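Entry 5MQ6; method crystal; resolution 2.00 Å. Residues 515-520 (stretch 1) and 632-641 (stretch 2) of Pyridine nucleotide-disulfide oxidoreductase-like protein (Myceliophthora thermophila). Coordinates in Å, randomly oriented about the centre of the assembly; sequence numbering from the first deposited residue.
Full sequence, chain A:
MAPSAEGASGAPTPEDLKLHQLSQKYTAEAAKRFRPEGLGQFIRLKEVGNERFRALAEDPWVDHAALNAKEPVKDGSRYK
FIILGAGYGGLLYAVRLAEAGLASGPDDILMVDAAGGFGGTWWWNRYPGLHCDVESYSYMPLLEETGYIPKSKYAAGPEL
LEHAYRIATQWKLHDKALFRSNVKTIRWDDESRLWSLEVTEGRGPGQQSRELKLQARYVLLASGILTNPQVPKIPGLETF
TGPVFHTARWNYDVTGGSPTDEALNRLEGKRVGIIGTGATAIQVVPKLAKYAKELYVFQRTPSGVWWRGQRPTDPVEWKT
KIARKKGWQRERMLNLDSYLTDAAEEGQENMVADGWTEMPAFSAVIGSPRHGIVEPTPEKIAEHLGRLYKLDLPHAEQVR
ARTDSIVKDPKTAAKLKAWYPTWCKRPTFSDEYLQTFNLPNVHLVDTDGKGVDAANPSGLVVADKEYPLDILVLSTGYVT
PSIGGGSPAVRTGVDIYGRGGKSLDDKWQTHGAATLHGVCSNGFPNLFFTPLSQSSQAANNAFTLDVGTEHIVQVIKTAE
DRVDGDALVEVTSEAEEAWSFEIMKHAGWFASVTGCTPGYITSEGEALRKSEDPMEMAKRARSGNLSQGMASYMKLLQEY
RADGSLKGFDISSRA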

ATOM      1  N   THR A 515      16.796  -8.689  -8.459  1.00 14.82           N
ATOM      2  CA  THR A 515      16.692  -7.445  -9.132  1.00 16.52           C
ATOM      3  C   THR A 515      17.983  -6.696  -8.988  1.00 16.75           C
ATOM      4  O   THR A 515      18.864  -7.084  -8.264  1.00 16.66           O
ATOM      5  CB  THR A 515      15.663  -6.513  -8.465  1.00 16.97           C
ATOM      6  OG1 THR A 515      16.131  -6.129  -7.168  1.00 16.71           O
ATOM      7  CG2 THR A 515      14.318  -7.221  -8.390  1.00 17.68           C
ATOM      8  N   LEU A 516      18.102  -5.598  -9.724  1.00 16.34           N
ATOM      9  CA  LEU A 516      18.979  -4.526  -9.345  1.00 15.60           C
ATOM     10  C   LEU A 516      18.116  -3.339  -8.811  1.00 16.87           C
ATOM     11  O   LEU A 516      17.188  -2.843  -9.488  1.00 18.59           O
ATOM     12  CB  LEU A 516      19.888  -4.056 -10.440  1.00 16.72           C
ATOM     13  CG  LEU A 516      20.871  -2.978 -10.092  1.00 14.96           C
ATOM     14  CD1 LEU A 516      21.766  -3.350  -8.991  1.00 14.40           C
ATOM     15  CD2 LEU A 516      21.651  -2.466 -11.305  1.00 16.78           C
ATOM     16  N   HIS A 517      18.423  -2.946  -7.585  1.00 16.18           N
ATOM     17  CA  HIS A 517      17.789  -1.797  -6.892  1.00 17.15           C
ATOM     18  C   HIS A 517      16.296  -1.906  -6.647  1.00 16.55           C
ATOM     19  O   HIS A 517      15.596  -0.900  -6.354  1.00 18.49           O
ATOM     20  CB  HIS A 517      18.147  -0.504  -7.644  1.00 17.86           C
ATOM     21  CG  HIS A 517      19.621  -0.254  -7.799  1.00 19.34           C
ATOM     22  ND1 HIS A 517      20.145   0.504  -8.837  1.00 21.38           N
ATOM     23  CD2 HIS A 517      20.673  -0.565  -7.021  1.00 20.18           C
ATOM     24  CE1 HIS A 517      21.446   0.615  -8.685  1.00 20.10           C
ATOM     25  NE2 HIS A 517      21.779   0.033  -7.561  1.00 19.09           N
ATOM     26  N   GLY A 518      15.786  -3.112  -6.796  1.00 15.47           N
ATOM     27  CA  GLY A 518      14.357  -3.429  -6.701  1.00 16.32           C
ATOM     28  C   GLY A 518      13.494  -3.094  -7.903  1.00 15.97           C
ATOM     29  O   GLY A 518      12.255  -3.273  -7.849  1.00 15.68           O
ATOM     30  N   VAL A 519      14.093  -2.681  -9.005  1.00 14.31           N
ATOM     31  CA  VAL A 519      13.246  -2.126 -10.080  1.00 17.92           C
ATOM     32  C   VAL A 519      13.245  -2.848 -11.413  1.00 18.73           C
ATOM     33  O   VAL A 519      12.447  -2.499 -12.323  1.00 15.73           O
ATOM     34  CB  VAL A 519      13.614  -0.643 -10.376  1.00 18.66           C
ATOM     35  CG1 VAL A 519      13.402   0.208  -9.128  1.00 17.82           C
ATOM     36  CG2 VAL A 519      15.005  -0.505 -10.863  1.00 19.34           C
ATOM     37  N   CYS A 520      14.147  -3.811 -11.569  1.00 18.33           N
ATOM     38  CA  CYS A 520      14.208  -4.615 -12.841  1.00 18.44           C
ATOM     39  C   CYS A 520      14.848  -5.965 -12.549  1.00 17.95           C
ATOM     40  O   CYS A 520      15.466  -6.147 -11.485  1.00 21.43           O
ATOM     41  CB  CYS A 520      15.003  -3.843 -13.889  1.00 18.33           C
ATOM     42  SG  CYS A 520      16.721  -3.593 -13.362  1.00 21.85           S
ATOM     43  N   SER A 632      19.109   6.697   2.794  1.00 21.76           N
ATOM     44  CA  SER A 632      20.329   5.961   2.424  1.00 22.61           C
ATOM     45  C   SER A 632      20.210   5.261   1.020  1.00 21.94           C
ATOM     46  O   SER A 632      21.064   5.415   0.182  1.00 22.72           O
ATOM     47  CB  SER A 632      20.621   4.929   3.495  1.00 21.06           C
ATOM     48  OG  SER A 632      21.762   4.160   3.129  1.00 24.67           O
ATOM     49  N   TYR A 633      19.135   4.542   0.776  1.00 20.71           N
ATOM     50  CA  TYR A 633      18.832   3.985  -0.528  1.00 21.03           C
ATOM     51  C   TYR A 633      18.834   5.082  -1.658  1.00 22.72           C
ATOM     52  O   TYR A 633      19.493   4.940  -2.745  1.00 20.05           O
ATOM     53  CB  TYR A 633      17.495   3.240  -0.405  1.00 20.52           C
ATOM     54  CG  TYR A 633      16.882   2.718  -1.682  1.00 21.49           C
ATOM     55  CD1 TYR A 633      17.549   1.791  -2.450  1.00 21.76           C
ATOM     56  CD2 TYR A 633      15.619   3.156  -2.104  1.00 24.00           C
ATOM     57  CE1 TYR A 633      16.978   1.245  -3.586  1.00 19.26           C
ATOM     58  CE2 TYR A 633      14.998   2.667  -3.240  1.00 21.96           C
ATOM     59  CZ  TYR A 633      15.697   1.712  -4.009  1.00 21.63           C
ATOM     60  OH  TYR A 633      15.133   1.203  -5.129  1.00 17.48           O
ATOM     61  N   MET A 634      18.110   6.172  -1.373  1.00 19.96           N
ATOM     62  CA  MET A 634      18.059   7.306  -2.293  1.00 22.05           C
ATOM     63  C   MET A 634      19.420   7.832  -2.681  1.00 21.70           C
ATOM     64  O   MET A 634      19.668   8.112  -3.866  1.00 22.00           O
ATOM     65  CB  MET A 634      17.255   8.448  -1.678  1.00 23.99           C
ATOM     66  CG  MET A 634      17.099   9.710  -2.508  1.00 25.95           C
ATOM     67  SD  MET A 634      16.250  10.976  -1.516  1.00 33.75           S
ATOM     68  CE  MET A 634      17.706  11.435  -0.567  1.00 35.73           C
ATOM     69  N   LYS A 635      20.232   8.094  -1.667  1.00 24.66           N
ATOM     70  CA  LYS A 635      21.602   8.577  -1.893  1.00 26.98           C
ATOM     71  C   LYS A 635      22.414   7.548  -2.746  1.00 21.99           C
ATOM     72  O   LYS A 635      23.154   7.913  -3.648  1.00 23.42           O
ATOM     73  CB  LYS A 635      22.293   8.893  -0.553  1.00 30.00           C
ATOM     74  CG  LYS A 635      23.824   9.031  -0.629  1.00 41.62           C
ATOM     75  CD  LYS A 635      24.330  10.238  -1.447  1.00 52.82           C
ATOM     76  CE  LYS A 635      25.337  11.110  -0.667  1.00 55.79           C
ATOM     77  NZ  LYS A 635      25.233  12.555  -1.042  1.00 61.39           N
ATOM     78  N   LEU A 636      22.270   6.280  -2.432  1.00 21.04           N
ATOM     79  CA  LEU A 636      22.930   5.203  -3.183  1.00 22.02           C
ATOM     80  C   LEU A 636      22.556   5.269  -4.680  1.00 20.78           C
ATOM     81  O   LEU A 636      23.403   5.164  -5.506  1.00 21.47           O
ATOM     82  CB  LEU A 636      22.581   3.844  -2.582  1.00 25.55           C
ATOM     83  CG  LEU A 636      23.221   2.586  -3.262  1.00 28.58           C
ATOM     84  CD1 LEU A 636      23.207   1.427  -2.307  1.00 38.64           C
ATOM     85  CD2 LEU A 636      22.408   2.121  -4.443  1.00 33.31           C
ATOM     86  N   LEU A 637      21.261   5.496  -4.995  1.00 22.64           N
ATOM     87  CA  LEU A 637      20.823   5.605  -6.342  1.00 20.60           C
ATOM     88  C   LEU A 637      21.387   6.817  -7.029  1.00 20.45           C
ATOM     89  O   LEU A 637      21.827   6.733  -8.183  1.00 19.74           O
ATOM     90  CB  LEU A 637      19.269   5.621  -6.442  1.00 18.90           C
ATOM     91  CG  LEU A 637      18.605   4.351  -5.866  1.00 19.04           C
ATOM     92  CD1 LEU A 637      17.108   4.535  -5.963  1.00 20.28           C
ATOM     93  CD2 LEU A 637      18.966   3.019  -6.496  1.00 19.66           C
ATOM     94  N   GLN A 638      21.416   7.936  -6.303  1.00 22.70           N
ATOM     95  CA  GLN A 638      21.968   9.194  -6.850  1.00 24.56           C
ATOM     96  C   GLN A 638      23.416   8.957  -7.233  1.00 24.08           C
ATOM     97  O   GLN A 638      23.809   9.241  -8.362  1.00 23.39           O
ATOM     98  CB  GLN A 638      21.898  10.365  -5.840  1.00 25.38           C
ATOM     99  CG  GLN A 638      20.486  10.855  -5.611  1.00 30.07           C
ATOM    100  CD  GLN A 638      20.295  11.740  -4.393  1.00 35.86           C
ATOM    101  OE1 GLN A 638      21.171  11.805  -3.529  1.00 39.92           O
ATOM    102  NE2 GLN A 638      19.114  12.426  -4.311  1.00 35.35           N
ATOM    103  N   GLU A 639      24.179   8.344  -6.334  1.00 22.46           N
ATOM    104  CA  GLU A 639      25.581   8.098  -6.688  1.00 26.25           C
ATOM    105  C   GLU A 639      25.724   7.147  -7.888  1.00 25.87           C
ATOM    106  O   GLU A 639      26.594   7.317  -8.740  1.00 21.71           O
ATOM    107  CB  GLU A 639      26.370   7.595  -5.494  1.00 27.34           C
ATOM    108  CG  GLU A 639      26.418   8.677  -4.402  1.00 33.25           C
ATOM    109  CD  GLU A 639      26.952   8.157  -3.073  1.00 43.25           C
ATOM    110  OE1 GLU A 639      27.133   6.930  -2.874  1.00 52.78           O
ATOM    111  OE2 GLU A 639      27.222   8.990  -2.201  1.00 49.70           O
ATOM    112  N   TYR A 640      24.850   6.160  -7.940  1.00 24.32           N
ATOM    113  CA  TYR A 640      24.877   5.197  -9.014  1.00 21.52           C
ATOM    114  C   TYR A 640      24.632   5.830 -10.433  1.00 22.82           C
ATOM    115  O   TYR A 640      25.243   5.426 -11.458  1.00 22.52           O
ATOM    116  CB  TYR A 640      23.917   4.069  -8.701  1.00 17.99           C
ATOM    117  CG  TYR A 640      23.699   3.120  -9.874  1.00 18.57           C
ATOM    118  CD1 TYR A 640      22.756   3.390 -10.847  1.00 18.69           C
ATOM    119  CD2 TYR A 640      24.441   1.996  -9.997  1.00 16.52           C
ATOM    120  CE1 TYR A 640      22.557   2.552 -11.928  1.00 19.14           C
ATOM    121  CE2 TYR A 640      24.268   1.097 -11.040  1.00 17.75           C
ATOM    122  CZ  TYR A 640      23.314   1.395 -12.020  1.00 19.41           C
ATOM    123  OH  TYR A 640      23.179   0.557 -13.057  1.00 19.37           O
ATOM    124  N   ARG A 641      23.759   6.828 -10.465  1.00 22.00           N
ATOM    125  CA  ARG A 641      23.352   7.423 -11.706  1.00 22.62           C
ATOM    126  C   ARG A 641      24.343   8.483 -12.155  1.00 22.89           C
ATOM    127  O   ARG A 641      24.341   8.874 -13.301  1.00 21.63           O
ATOM    128  CB  ARG A 641      21.993   8.067 -11.529  1.00 23.01           C
ATOM    129  CG  ARG A 641      20.830   7.088 -11.331  1.00 22.70           C
ATOM    130  CD  ARG A 641      19.506   7.768 -11.622  1.00 21.12           C
ATOM    131  NE  ARG A 641      19.240   8.936 -10.782  1.00 22.37           N
ATOM    132  CZ  ARG A 641      18.701   8.917  -9.549  1.00 21.51           C
ATOM    133  NH1 ARG A 641      18.475  10.038  -8.918  1.00 23.75           N
ATOM    134  NH2 ARG A 641      18.303   7.824  -8.964  1.00 21.66           N
TER

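Stretch 2 is helical throughout, its backbone hydrogen-bonded i to i+4 from Leu636 N to Ser632 O (3.0 Å) onward. Stretch 1 is an irregular loop that folds back on itself: Leu516 N donates a hydrogen bond to Cys520 O at 3.2 Å, and Val519 N to Leu516 O at 3.1 Å. Two consecutive residues, His517 and Gly518, have positive phi, a conformation that by itself favours glycine at 518. The backbones stay well apart, with His517 CA 8.0 Å from Leu637 CA at their nearest register, so side chains must bridge the gap.

His517 does most of this work. Its CA-to-CB bond points toward the helix, chi1 is m, and the residue accounts for 115 Å² of the 259 Å² buried in total. The imidazole sits among side chains from successive turns. Leu637 CD2 lies over one face, 3.8 Å from the ring centroid and 20° off the normal, a CH-pi contact. The ring edge meets the face of Tyr640, planes at 88° and centroids 4.6 Å apart, with His517 CE1 3.5 Å from Tyr640 CD2. Leu636 CD2 packs obliquely against the ring, 3.8 Å from His517 NE2. A flat aromatic ring suits this pocket because it offers both a face and an edge, while His517 ND1 is hydrogen-bonded elsewhere in the structure.

The polar link is equally economical. Tyr633, with chi1 t, starts sideways but extends its phenol far enough for OH to donate to His517 O at a very short 2.5 Å. Thus one loop residue is held through both its ring and its carbonyl. Leu516 also leaves its backbone sideways, yet CD2 reaches within 4.3 Å of Tyr640 CZ, extending the apolar packing. The rule is compact: helix positions 633, 636, 637 and 640, spaced to share one side, all contact His517, the centre of the contact, while Tyr640 also packs against Leu516.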